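Local coordinates for protein 1,4-dihydroxy-6-naphtoate synthase (PDB 1ZBM) that probably converts cyclic dehypoxanthine futalosine into 1,4-dihydroxy-6-naphthoate and dihydroxyacetone, a step in the biosynthesis of menaquinone, at residues 18-27 with 217-227. Numbering follows the deposited sequence.
Sequences PDADDAFMFY and EAIEYAMKYSR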
# COMPACT_ATOMS: atom_id res chain seq x y z
N PRO A 18 -5.48 5.02 6.96
CA PRO A 18 -6.50 6.05 6.76
C PRO A 18 -6.54 6.43 5.28
O PRO A 18 -6.27 7.57 4.91
CB PRO A 18 -6.01 7.22 7.62
CG PRO A 18 -4.88 6.64 8.47
CD PRO A 18 -4.28 5.60 7.59
N ASP A 19 -6.84 5.45 4.43
CA ASP A 19 -6.92 5.69 3.00
C ASP A 19 -8.22 5.12 2.45
O ASP A 19 -8.73 4.10 2.95
CB ASP A 19 -5.73 5.06 2.27
CG ASP A 19 -4.39 5.59 2.76
OD1 ASP A 19 -4.20 6.83 2.75
OD2 ASP A 19 -3.53 4.78 3.15
N ALA A 20 -8.75 5.78 1.43
CA ALA A 20 -10.00 5.37 0.79
C ALA A 20 -9.99 3.90 0.38
O ALA A 20 -10.85 3.13 0.79
CB ALA A 20 -10.27 6.25 -0.42
N ASP A 21 -9.00 3.52 -0.42
CA ASP A 21 -8.90 2.15 -0.88
C ASP A 21 -8.97 1.18 0.30
O ASP A 21 -9.59 0.12 0.21
CB ASP A 21 -7.60 1.94 -1.66
CG ASP A 21 -6.37 2.21 -0.83
OD1 ASP A 21 -5.62 1.25 -0.56
OD2 ASP A 21 -6.16 3.37 -0.42
N ASP A 22 -8.36 1.56 1.42
CA ASP A 22 -8.36 0.71 2.61
C ASP A 22 -9.72 0.68 3.30
O ASP A 22 -10.24 -0.40 3.60
CB ASP A 22 -7.28 1.18 3.59
CG ASP A 22 -7.18 0.30 4.80
OD1 ASP A 22 -8.12 0.29 5.62
OD2 ASP A 22 -6.15 -0.40 4.93
N ALA A 23 -10.30 1.84 3.57
CA ALA A 23 -11.61 1.91 4.22
C ALA A 23 -12.62 1.15 3.36
O ALA A 23 -13.50 0.46 3.88
CB ALA A 23 -12.04 3.38 4.36
N PHE A 24 -12.46 1.28 2.05
CA PHE A 24 -13.31 0.63 1.06
C PHE A 24 -13.27 -0.89 1.30
O PHE A 24 -14.30 -1.51 1.54
CB PHE A 24 -12.80 0.98 -0.34
CG PHE A 24 -13.61 0.40 -1.46
CD1 PHE A 24 -14.84 0.96 -1.82
CD2 PHE A 24 -13.16 -0.71 -2.16
CE1 PHE A 24 -15.59 0.43 -2.87
CE2 PHE A 24 -13.90 -1.25 -3.21
CZ PHE A 24 -15.13 -0.68 -3.56
N MSE A 25 -12.07 -1.45 1.26
CA MSE A 25 -11.84 -2.87 1.47
C MSE A 25 -12.36 -3.35 2.83
O MSE A 25 -13.00 -4.42 2.93
CB MSE A 25 -10.33 -3.14 1.37
CG MSE A 25 -9.92 -4.60 1.47
SE MSE A 25 -7.97 -4.77 1.66
CE MSE A 25 -7.45 -3.59 0.19
N PHE A 26 -12.13 -2.56 3.88
CA PHE A 26 -12.57 -2.93 5.23
C PHE A 26 -13.98 -2.51 5.65
O PHE A 26 -14.41 -2.83 6.75
CB PHE A 26 -11.60 -2.40 6.29
CG PHE A 26 -10.33 -3.18 6.41
CD1 PHE A 26 -9.21 -2.83 5.68
CD2 PHE A 26 -10.25 -4.25 7.30
CE1 PHE A 26 -8.01 -3.53 5.83
CE2 PHE A 26 -9.06 -4.96 7.46
CZ PHE A 26 -7.94 -4.59 6.73
N TYR A 27 -14.69 -1.80 4.77
CA TYR A 27 -16.04 -1.33 5.09
C TYR A 27 -16.96 -2.40 5.67
O TYR A 27 -17.56 -2.20 6.72
CB TYR A 27 -16.70 -0.72 3.85
CG TYR A 27 -18.17 -0.47 4.06
CD1 TYR A 27 -19.13 -1.39 3.61
CD2 TYR A 27 -18.62 0.64 4.77
CE1 TYR A 27 -20.48 -1.21 3.88
CE2 TYR A 27 -19.96 0.83 5.05
CZ TYR A 27 -20.89 -0.10 4.60
OH TYR A 27 -22.22 0.10 4.87
N GLU A 217 -21.86 1.82 -1.81
CA GLU A 217 -22.06 1.78 -0.38
C GLU A 217 -20.70 1.83 0.34
O GLU A 217 -20.46 2.71 1.18
CB GLU A 217 -22.81 0.52 0.02
CG GLU A 217 -23.31 0.54 1.46
CD GLU A 217 -23.82 -0.81 1.91
OE1 GLU A 217 -24.44 -1.52 1.09
OE2 GLU A 217 -23.61 -1.16 3.10
N ALA A 218 -19.81 0.90 0.00
CA ALA A 218 -18.50 0.86 0.63
C ALA A 218 -17.70 2.15 0.42
O ALA A 218 -17.00 2.62 1.32
CB ALA A 218 -17.71 -0.34 0.11
N ILE A 219 -17.80 2.74 -0.77
CA ILE A 219 -17.08 3.96 -1.08
C ILE A 219 -17.63 5.15 -0.30
O ILE A 219 -16.90 6.10 -0.01
CB ILE A 219 -17.18 4.26 -2.60
CG1 ILE A 219 -15.82 4.71 -3.14
CG2 ILE A 219 -18.26 5.33 -2.87
CD1 ILE A 219 -15.29 5.96 -2.52
N GLU A 220 -18.91 5.10 0.04
CA GLU A 220 -19.55 6.18 0.79
C GLU A 220 -18.84 6.44 2.11
O GLU A 220 -18.52 7.57 2.45
CB GLU A 220 -21.02 5.84 1.06
CG GLU A 220 -21.82 7.00 1.65
CD GLU A 220 -21.88 8.18 0.71
OE1 GLU A 220 -22.24 7.99 -0.48
OE2 GLU A 220 -21.56 9.32 1.15
N TYR A 221 -18.63 5.37 2.87
CA TYR A 221 -17.95 5.50 4.15
C TYR A 221 -16.48 5.86 3.92
O TYR A 221 -15.92 6.69 4.63
CB TYR A 221 -18.04 4.18 4.92
CG TYR A 221 -17.18 4.14 6.16
CD1 TYR A 221 -17.56 4.84 7.31
CD2 TYR A 221 -15.99 3.43 6.18
CE1 TYR A 221 -16.76 4.83 8.45
CE2 TYR A 221 -15.18 3.41 7.31
CZ TYR A 221 -15.57 4.11 8.45
OH TYR A 221 -14.78 4.11 9.57
N ALA A 222 -15.87 5.23 2.92
CA ALA A 222 -14.47 5.45 2.60
C ALA A 222 -14.16 6.91 2.33
O ALA A 222 -13.01 7.35 2.47
CB ALA A 222 -14.07 4.61 1.39
N MSE A 223 -15.17 7.66 1.93
CA MSE A 223 -15.00 9.07 1.62
C MSE A 223 -14.30 9.83 2.76
O MSE A 223 -13.62 10.82 2.51
CB MSE A 223 -16.35 9.72 1.31
CG MSE A 223 -16.99 9.22 0.00
SE MSE A 223 -15.85 9.47 -1.56
CE MSE A 223 -15.79 11.40 -1.59
N LYS A 224 -14.44 9.36 3.99
CA LYS A 224 -13.78 10.06 5.10
C LYS A 224 -12.26 10.19 4.88
O LYS A 224 -11.60 10.99 5.54
CB LYS A 224 -14.06 9.36 6.43
CG LYS A 224 -13.59 7.93 6.47
CD LYS A 224 -14.10 7.24 7.70
CE LYS A 224 -13.56 7.88 8.96
NZ LYS A 224 -13.88 6.99 10.09
N TYR A 225 -11.72 9.40 3.96
CA TYR A 225 -10.30 9.45 3.66
C TYR A 225 -10.04 9.82 2.20
O TYR A 225 -8.92 9.69 1.71
CB TYR A 225 -9.63 8.11 3.96
CG TYR A 225 -9.75 7.68 5.40
CD1 TYR A 225 -9.33 8.52 6.44
CD2 TYR A 225 -10.27 6.43 5.74
CE1 TYR A 225 -9.43 8.12 7.77
CE2 TYR A 225 -10.37 6.03 7.07
CZ TYR A 225 -9.95 6.88 8.07
OH TYR A 225 -10.04 6.49 9.39
N SER A 226 -11.08 10.28 1.51
CA SER A 226 -10.99 10.65 0.09
C SER A 226 -9.99 11.77 -0.19
O SER A 226 -9.45 11.86 -1.29
CB SER A 226 -12.36 11.06 -0.44
OG SER A 226 -12.89 12.13 0.31
N ARG A 227 -9.78 12.64 0.79
CA ARG A 227 -8.83 13.73 0.61
C ARG A 227 -9.17 14.64 -0.58
O ARG A 227 -8.32 14.90 -1.43
CB ARG A 227 -7.42 13.15 0.42
CG ARG A 227 -6.39 13.60 1.45
CD ARG A 227 -6.05 12.48 2.46
NE ARG A 227 -5.47 11.32 1.80
CZ ARG A 227 -5.26 10.14 2.39
NH1 ARG A 227 -5.58 9.97 3.66
NH2 ARG A 227 -4.75 9.13 1.69
O HOH W 1 -7.25 7.94 -0.10
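E217 takes the phenol of Y27 on its extended side chain: E217 OE2 accepts from Y27 OH at 2.6 Å on its anti lone pair, with ring and carboxylate planes nearly perpendicular. The next residue, A218, is small enough for the ring to lie on the backbone itself, and A218 CA lies 4.0 Å from the centroid of the Y27 ring in a CH-pi contact. F24 turns to A218 CB and I219, which meets the edge of its ring. With CG anti to the backbone N (chi1 169°), Y27 reaches over this helix, and Y221 CB packs 3.6 Å from Y27 CD2. A leucine in place of Y27 would probably leave E217 OE2 without its hydroxyl donor and deprive A218 CA of the aromatic face it packs against. At A222 the backbones come nearest, opposite A20, and A23 CB packs against A222 CA and CB; the short side chains allow an axial separation of 7.9 Å at a crossing angle of 131°. Y225 then lays a ring face on P18, whose compact, rigid aliphatic ring suits the place by setting CB over that face in a CH-pi contact, while A23 CB meets the ring edge. A water bridges Y225 O and A20 N at the start of helix 20-27. Finally R227, its long chain bent, grips the residues leading into that helix: NH1 donates to P18 O at 2.8 Å, and R227 NH2 makes a nearly straight hydrogen bond of 2.6 Å to D19 OD1, which is also a salt bridge. E153 is a second anionic partner of R227, and D19 touches H152, the predicted proton acceptor, so this end borders the probable active site of this periplasmic-binding-protein-like fold. F24 also packs on A211 of helix 194-213 and A238 of helix 231-241, while strand 39-44 touches P18 and Y225 through I44.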